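Local coordinates for protein N-acetylglucosaminidase (Paenibacillus barengoltzii, PDB 6INX) that cleaves glycosidic bonds of N-acetylglucosamine as a family 18 glycoside hydrolase, probably acting on N-acetylglucosamine-containing glycans, at residues A[223-227]-A[228-232]; A[14-17]-A[18-21]. All coordinates share one frame; numbering follows the deposited sequence.

Interaction 1. Residues A[223-227]-A[228-232]; sequences AGVPK and EKIVI
Between Pro-226 and Ile-230 the backbone makes a short 3-10 turn held by two successive i to i+3 hydrogen bonds, Lys-229 N donating to Pro-226 O at 2.9 Å and Ile-230 N to Lys-227 O at 3.0 Å. The second is nearly straight, with an N-H...O angle of 169°. Proline suits the head of this turn, since the turn uses its carbonyl O as the acceptor for Lys-229 N and asks no N-H of it.

On the buried side Val-225 meets Ile-230. Its CG1 methyl lies against CG1 of the isoleucine at 3.7 Å, the two branched side chains running askew to each other. Val-225 reaches there because CG1 stands opposite the backbone N (chi1 -179°), and the same isoleucine CG1 also rests 3.6 Å from Pro-226 O. Both residues are buried, Val-225 against Val-180 and Ile-230 touching Val-221 of helix 213-222 and Leu-182 of strand 179-183, so compact aliphatic groups fit well.

This is the link from an outer helix to the next inner strand of the TIM barrel: helix 213-222 ends in a Schellman motif at Gly-224, whose positive phi favours glycine, and the turn delivers the chain into strand 230-235, the seventh strand of the barrel.

On the exposed side Glu-228 folds back along the chain. Its CG sits between the backbone N and the carbonyl carbon (chi1 67°), and a bend at chi2 brings the carboxylate against CB of Pro-226, with Glu-228 CD at 3.5 Å from it. Lys-229 contributes chiefly its base, with CB 3.6 Å from Pro-226 O, while its extended chain carries NZ away to hydrogen bonds with the carbonyl oxygens of Gln-174 and Leu-177.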
ATOM      1  N   ALA A 223     -14.126  -8.790  -7.784  1.00 15.69           N
ATOM      2  CA  ALA A 223     -13.351  -9.563  -8.743  1.00 14.52           C
ATOM      3  C   ALA A 223     -14.083 -10.815  -9.207  1.00 17.16           C
ATOM      4  O   ALA A 223     -13.613 -11.480 -10.137  1.00 18.11           O
ATOM      5  CB  ALA A 223     -11.986  -9.921  -8.140  1.00 14.41           C
ATOM      6  N   GLY A 224     -15.210 -11.157  -8.586  1.00 15.71           N
ATOM      7  CA  GLY A 224     -16.030 -12.256  -9.045  1.00 14.94           C
ATOM      8  C   GLY A 224     -16.047 -13.504  -8.183  1.00 15.12           C
ATOM      9  O   GLY A 224     -16.515 -14.545  -8.655  1.00 18.10           O
ATOM     10  N   VAL A 225     -15.580 -13.443  -6.943  1.00 14.79           N
ATOM     11  CA  VAL A 225     -15.646 -14.581  -6.027  1.00 12.86           C
ATOM     12  C   VAL A 225     -16.997 -14.533  -5.321  1.00 15.81           C
ATOM     13  O   VAL A 225     -17.309 -13.514  -4.686  1.00 14.87           O
ATOM     14  CB  VAL A 225     -14.503 -14.572  -5.011  1.00 12.79           C
ATOM     15  CG1 VAL A 225     -14.620 -15.791  -4.104  1.00 14.53           C
ATOM     16  CG2 VAL A 225     -13.153 -14.533  -5.719  1.00 14.40           C
ATOM     17  N   PRO A 226     -17.805 -15.582  -5.396  1.00 14.44           N
ATOM     18  CA  PRO A 226     -19.086 -15.578  -4.681  1.00 16.38           C
ATOM     19  C   PRO A 226     -18.868 -15.479  -3.179  1.00 17.99           C
ATOM     20  O   PRO A 226     -17.939 -16.071  -2.629  1.00 15.33           O
ATOM     21  CB  PRO A 226     -19.706 -16.928  -5.058  1.00 18.08           C
ATOM     22  CG  PRO A 226     -18.996 -17.362  -6.308  1.00 19.06           C
ATOM     23  CD  PRO A 226     -17.605 -16.801  -6.199  1.00 17.18           C
ATOM     24  N   LYS A 227     -19.748 -14.728  -2.509  1.00 17.17           N
ATOM     25  CA  LYS A 227     -19.621 -14.568  -1.062  1.00 16.61           C
ATOM     26  C   LYS A 227     -19.619 -15.912  -0.348  1.00 15.96           C
ATOM     27  O   LYS A 227     -18.891 -16.102   0.636  1.00 18.00           O
ATOM     28  CB  LYS A 227     -20.773 -13.714  -0.538  1.00 19.76           C
ATOM     29  CG  LYS A 227     -20.632 -12.264  -0.881  1.00 26.39           C
ATOM     30  CD  LYS A 227     -21.443 -11.440   0.081  1.00 27.87           C
ATOM     31  CE  LYS A 227     -20.684 -10.210   0.461  1.00 32.24           C
ATOM     32  NZ  LYS A 227     -20.264  -9.429  -0.735  1.00 40.12           N
ATOM     33  N   GLU A 228     -20.440 -16.855  -0.811  1.00 19.61           N
ATOM     34  CA  GLU A 228     -20.536 -18.151  -0.151  1.00 19.95           C
ATOM     35  C   GLU A 228     -19.252 -18.962  -0.251  1.00 19.17           C
ATOM     36  O   GLU A 228     -19.156 -20.019   0.387  1.00 22.01           O
ATOM     37  CB  GLU A 228     -21.722 -18.950  -0.704  1.00 26.46           C
ATOM     38  CG  GLU A 228     -21.562 -19.385  -2.148  1.00 25.64           C
ATOM     39  CD  GLU A 228     -22.212 -18.418  -3.126  1.00 29.54           C
ATOM     40  OE1 GLU A 228     -22.595 -18.870  -4.227  1.00 36.84           O
ATOM     41  OE2 GLU A 228     -22.342 -17.212  -2.800  1.00 26.13           O
ATOM     42  N   LYS A 229     -18.268 -18.496  -1.021  1.00 16.24           N
ATOM     43  CA  LYS A 229     -16.967 -19.148  -1.096  1.00 16.42           C
ATOM     44  C   LYS A 229     -15.864 -18.412  -0.346  1.00 16.22           C
ATOM     45  O   LYS A 229     -14.713 -18.853  -0.395  1.00 18.88           O
ATOM     46  CB  LYS A 229     -16.534 -19.348  -2.559  1.00 17.34           C
ATOM     47  CG  LYS A 229     -17.280 -20.451  -3.287  1.00 19.25           C
ATOM     48  CD  LYS A 229     -16.620 -20.770  -4.617  1.00 17.71           C
ATOM     49  CE  LYS A 229     -17.275 -21.978  -5.264  1.00 20.97           C
ATOM     50  NZ  LYS A 229     -16.648 -22.323  -6.567  1.00 21.14           N
ATOM     51  N   ILE A 230     -16.160 -17.308   0.332  1.00 13.02           N
ATOM     52  CA  ILE A 230     -15.123 -16.504   0.967  1.00 13.09           C
ATOM     53  C   ILE A 230     -14.997 -16.888   2.431  1.00 14.04           C
ATOM     54  O   ILE A 230     -15.952 -16.751   3.202  1.00 13.78           O
ATOM     55  CB  ILE A 230     -15.397 -15.004   0.807  1.00 15.24           C
ATOM     56  CG1 ILE A 230     -15.294 -14.632  -0.673  1.00 14.46           C
ATOM     57  CG2 ILE A 230     -14.409 -14.204   1.643  1.00 16.46           C
ATOM     58  CD1 ILE A 230     -15.538 -13.169  -0.975  1.00 16.86           C
ATOM     59  N   VAL A 231     -13.800 -17.321   2.815  1.00 12.63           N
ATOM     60  CA  VAL A 231     -13.438 -17.613   4.195  1.00 12.16           C
ATOM     61  C   VAL A 231     -12.424 -16.551   4.611  1.00 12.49           C
ATOM     62  O   VAL A 231     -11.396 -16.382   3.946  1.00 13.95           O
ATOM     63  CB  VAL A 231     -12.851 -19.029   4.303  1.00 12.03           C
ATOM     64  CG1 VAL A 231     -12.223 -19.278   5.679  1.00 13.55           C
ATOM     65  CG2 VAL A 231     -13.925 -20.075   3.978  1.00 13.64           C
ATOM     66  N   ILE A 232     -12.715 -15.804   5.684  1.00 11.59           N
ATOM     67  CA  ILE A 232     -11.790 -14.750   6.120  1.00 11.11           C
ATOM     68  C   ILE A 232     -10.788 -15.286   7.131  1.00 11.29           C
ATOM     69  O   ILE A 232     -10.909 -16.421   7.595  1.00 12.98           O
ATOM     70  CB  ILE A 232     -12.519 -13.502   6.653  1.00  9.38           C
ATOM     71  CG1 ILE A 232     -13.311 -13.844   7.921  1.00 11.68           C
ATOM     72  CG2 ILE A 232     -13.414 -12.918   5.573  1.00 11.10           C
ATOM     73  CD1 ILE A 232     -13.777 -12.616   8.719  1.00 12.33           C
TER

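Interaction 2. Residues A[14-17]-A[18-21]; sequences RHLP and ELTK
His-15 and Glu-18 are joined first through the backbone, Glu-18 N donating to His-15 O at 3.0 Å. The next bond of the same kind follows one residue on, from Leu-19 N to Leu-16 O at 3.1 Å. Both span three residues, the pattern of a 3-10 turn, and Pro-17 fits between them because neither bond asks it for an N-H. One water adds a bridge, donating to Leu-16 O at 2.8 Å and to Leu-19 O at 2.9 Å, so Leu-16 O is gripped by both a peptide N-H and a water.

The polar side chains run alongside each other. Glu-18 has CG opposite its own carbonyl carbon (chi1 -57°) and an extended chain, which carries the carboxylate back beside the imidazole. Glu-18 OE2 comes within 3.4 Å of His-15 CD2, and the two planes are turned 43° apart. The ring is anchored at ND1, which hydrogen-bonds to OE2 of Glu-325. A leucine in place of Glu-18 would probably leave His-15 CD2 beside an apolar group and the ring more free to turn about its bond to Glu-325.

In the TIM barrel this turn belongs to the loop that follows the first strand, 6-12, and leads to helix 21-24. Thr-20 is the N-cap of that helix: its OG1 caps a backbone N just past Lys-21, while Glu-23 OE1 accepts from Thr-20 N, consistent with a capping box.

Apolar contact fills the buried side. Leu-16 and Leu-19 point the same way, CD2 of the former 3.9 Å from CD1 of the latter. Leucine suits both buried places, because the pair packs on Leu-56 of helix 53-59 and on strand 29-38, Leu-16 against Ile-32 and Leu-19 against Ile-30.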
ATOM      1  N   ARG A  14       3.787 -30.857  12.816  1.00 18.53           N
ATOM      2  CA  ARG A  14       4.381 -31.092  14.126  1.00 20.55           C
ATOM      3  C   ARG A  14       3.349 -31.005  15.248  1.00 21.08           C
ATOM      4  O   ARG A  14       3.527 -31.633  16.302  1.00 23.14           O
ATOM      5  CB  ARG A  14       5.509 -30.082  14.331  1.00 21.24           C
ATOM      6  CG  ARG A  14       6.149 -30.053  15.702  1.00 29.37           C
ATOM      7  CD  ARG A  14       7.271 -29.020  15.720  1.00 28.56           C
ATOM      8  NE  ARG A  14       8.179 -29.194  14.588  1.00 33.14           N
ATOM      9  CZ  ARG A  14       9.102 -30.149  14.508  1.00 32.17           C
ATOM     10  NH1 ARG A  14       9.248 -31.026  15.494  1.00 32.66           N
ATOM     11  NH2 ARG A  14       9.878 -30.231  13.435  1.00 34.85           N
ATOM     12  N   HIS A  15       2.260 -30.264  15.044  1.00 18.72           N
ATOM     13  CA  HIS A  15       1.252 -30.067  16.081  1.00 18.93           C
ATOM     14  C   HIS A  15       0.070 -31.023  15.982  1.00 20.45           C
ATOM     15  O   HIS A  15      -0.799 -30.996  16.858  1.00 20.51           O
ATOM     16  CB  HIS A  15       0.743 -28.620  16.080  1.00 20.24           C
ATOM     17  CG  HIS A  15       1.791 -27.615  16.441  1.00 20.65           C
ATOM     18  ND1 HIS A  15       1.789 -26.328  15.951  1.00 20.26           N
ATOM     19  CD2 HIS A  15       2.880 -27.714  17.239  1.00 24.50           C
ATOM     20  CE1 HIS A  15       2.832 -25.675  16.432  1.00 24.88           C
ATOM     21  NE2 HIS A  15       3.511 -26.493  17.216  1.00 25.21           N
ATOM     22  N   LEU A  16       0.006 -31.854  14.944  1.00 19.28           N
ATOM     23  CA  LEU A  16      -1.093 -32.811  14.815  1.00 17.24           C
ATOM     24  C   LEU A  16      -1.323 -33.663  16.058  1.00 20.35           C
ATOM     25  O   LEU A  16      -2.488 -33.829  16.451  1.00 20.49           O
ATOM     26  CB  LEU A  16      -0.914 -33.663  13.550  1.00 19.29           C
ATOM     27  CG  LEU A  16      -1.152 -32.947  12.217  1.00 16.29           C
ATOM     28  CD1 LEU A  16      -0.632 -33.813  11.063  1.00 15.59           C
ATOM     29  CD2 LEU A  16      -2.627 -32.591  12.031  1.00 19.30           C
ATOM     30  N   PRO A  17      -0.299 -34.220  16.715  1.00 23.64           N
ATOM     31  CA  PRO A  17      -0.565 -35.039  17.915  1.00 24.47           C
ATOM     32  C   PRO A  17      -1.163 -34.263  19.073  1.00 25.54           C
ATOM     33  O   PRO A  17      -1.721 -34.882  19.988  1.00 29.31           O
ATOM     34  CB  PRO A  17       0.814 -35.609  18.278  1.00 25.46           C
ATOM     35  CG  PRO A  17       1.623 -35.503  17.026  1.00 25.89           C
ATOM     36  CD  PRO A  17       1.126 -34.268  16.339  1.00 21.57           C
ATOM     37  N   GLU A  18      -1.069 -32.939  19.075  1.00 23.69           N
ATOM     38  CA  GLU A  18      -1.643 -32.161  20.163  1.00 26.56           C
ATOM     39  C   GLU A  18      -3.153 -31.985  20.045  1.00 31.19           C
ATOM     40  O   GLU A  18      -3.783 -31.551  21.014  1.00 31.03           O
ATOM     41  CB  GLU A  18      -0.952 -30.800  20.259  1.00 28.29           C
ATOM     42  CG  GLU A  18       0.549 -30.903  20.456  1.00 28.95           C
ATOM     43  CD  GLU A  18       1.262 -29.593  20.203  1.00 29.03           C
ATOM     44  OE1 GLU A  18       0.587 -28.544  20.177  1.00 36.35           O
ATOM     45  OE2 GLU A  18       2.500 -29.612  20.030  1.00 35.09           O
ATOM     46  N   LEU A  19      -3.745 -32.319  18.899  1.00 23.46           N
ATOM     47  CA  LEU A  19      -5.181 -32.154  18.727  1.00 24.44           C
ATOM     48  C   LEU A  19      -5.938 -33.126  19.625  1.00 22.32           C
ATOM     49  O   LEU A  19      -5.663 -34.331  19.631  1.00 27.10           O
ATOM     50  CB  LEU A  19      -5.564 -32.382  17.266  1.00 23.70           C
ATOM     51  CG  LEU A  19      -5.228 -31.234  16.308  1.00 22.96           C
ATOM     52  CD1 LEU A  19      -5.184 -31.734  14.874  1.00 22.39           C
ATOM     53  CD2 LEU A  19      -6.241 -30.108  16.452  1.00 24.32           C
ATOM     54  N   THR A  20      -6.888 -32.596  20.386  1.00 25.41           N
ATOM     55  CA  THR A  20      -7.747 -33.382  21.258  1.00 26.77           C
ATOM     56  C   THR A  20      -9.123 -33.529  20.624  1.00 26.60           C
ATOM     57  O   THR A  20      -9.493 -32.788  19.710  1.00 21.72           O
ATOM     58  CB  THR A  20      -7.886 -32.700  22.619  1.00 28.52           C
ATOM     59  OG1 THR A  20      -8.608 -31.472  22.465  1.00 25.88           O
ATOM     60  CG2 THR A  20      -6.516 -32.410  23.210  1.00 31.56           C
ATOM     61  N   LYS A  21      -9.889 -34.501  21.127  1.00 25.62           N
ATOM     62  CA  LYS A  21     -11.229 -34.716  20.589  1.00 23.77           C
ATOM     63  C   LYS A  21     -12.096 -33.471  20.746  1.00 22.53           C
ATOM     64  O   LYS A  21     -12.839 -33.104  19.825  1.00 21.21           O
ATOM     65  CB  LYS A  21     -11.891 -35.926  21.253  1.00 28.96           C
ATOM     66  CG  LYS A  21     -13.359 -36.098  20.869  1.00 29.79           C
ATOM     67  CD  LYS A  21     -13.715 -37.547  20.579  1.00 33.27           C
ATOM     68  CE  LYS A  21     -13.985 -38.318  21.861  1.00 37.41           C
ATOM     69  NZ  LYS A  21     -14.319 -39.746  21.582  1.00 42.17           N
TER
HETATM   70  O   HOH W   1      -3.841 -35.788  17.928  1.00 31.00           O
HETATM   71  O   HOH W   2      -4.076 -36.087  21.602  1.00 39.86           O

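In the fold
Interactions 1 and 2 are both short 3-10 turns, but they serve opposite ends of the barrel strands. Residues 223-232 bring the chain into the start of strand 230-235, whereas residues 14-21 follow the end of strand 6-12. Their centres are 30 Å apart and their nearest atoms about 16 Å, so they do not touch. Strand 320-324 lies between strands 6-12 and 230-235 in the barrel, pairing with both, and its following residue Glu-325 meets His-15. In family 18 enzymes the active site opens at the C-terminal ends of the barrel strands; interaction 2 is therefore probably on the catalytic side of the fold and interaction 1 on the opposite one.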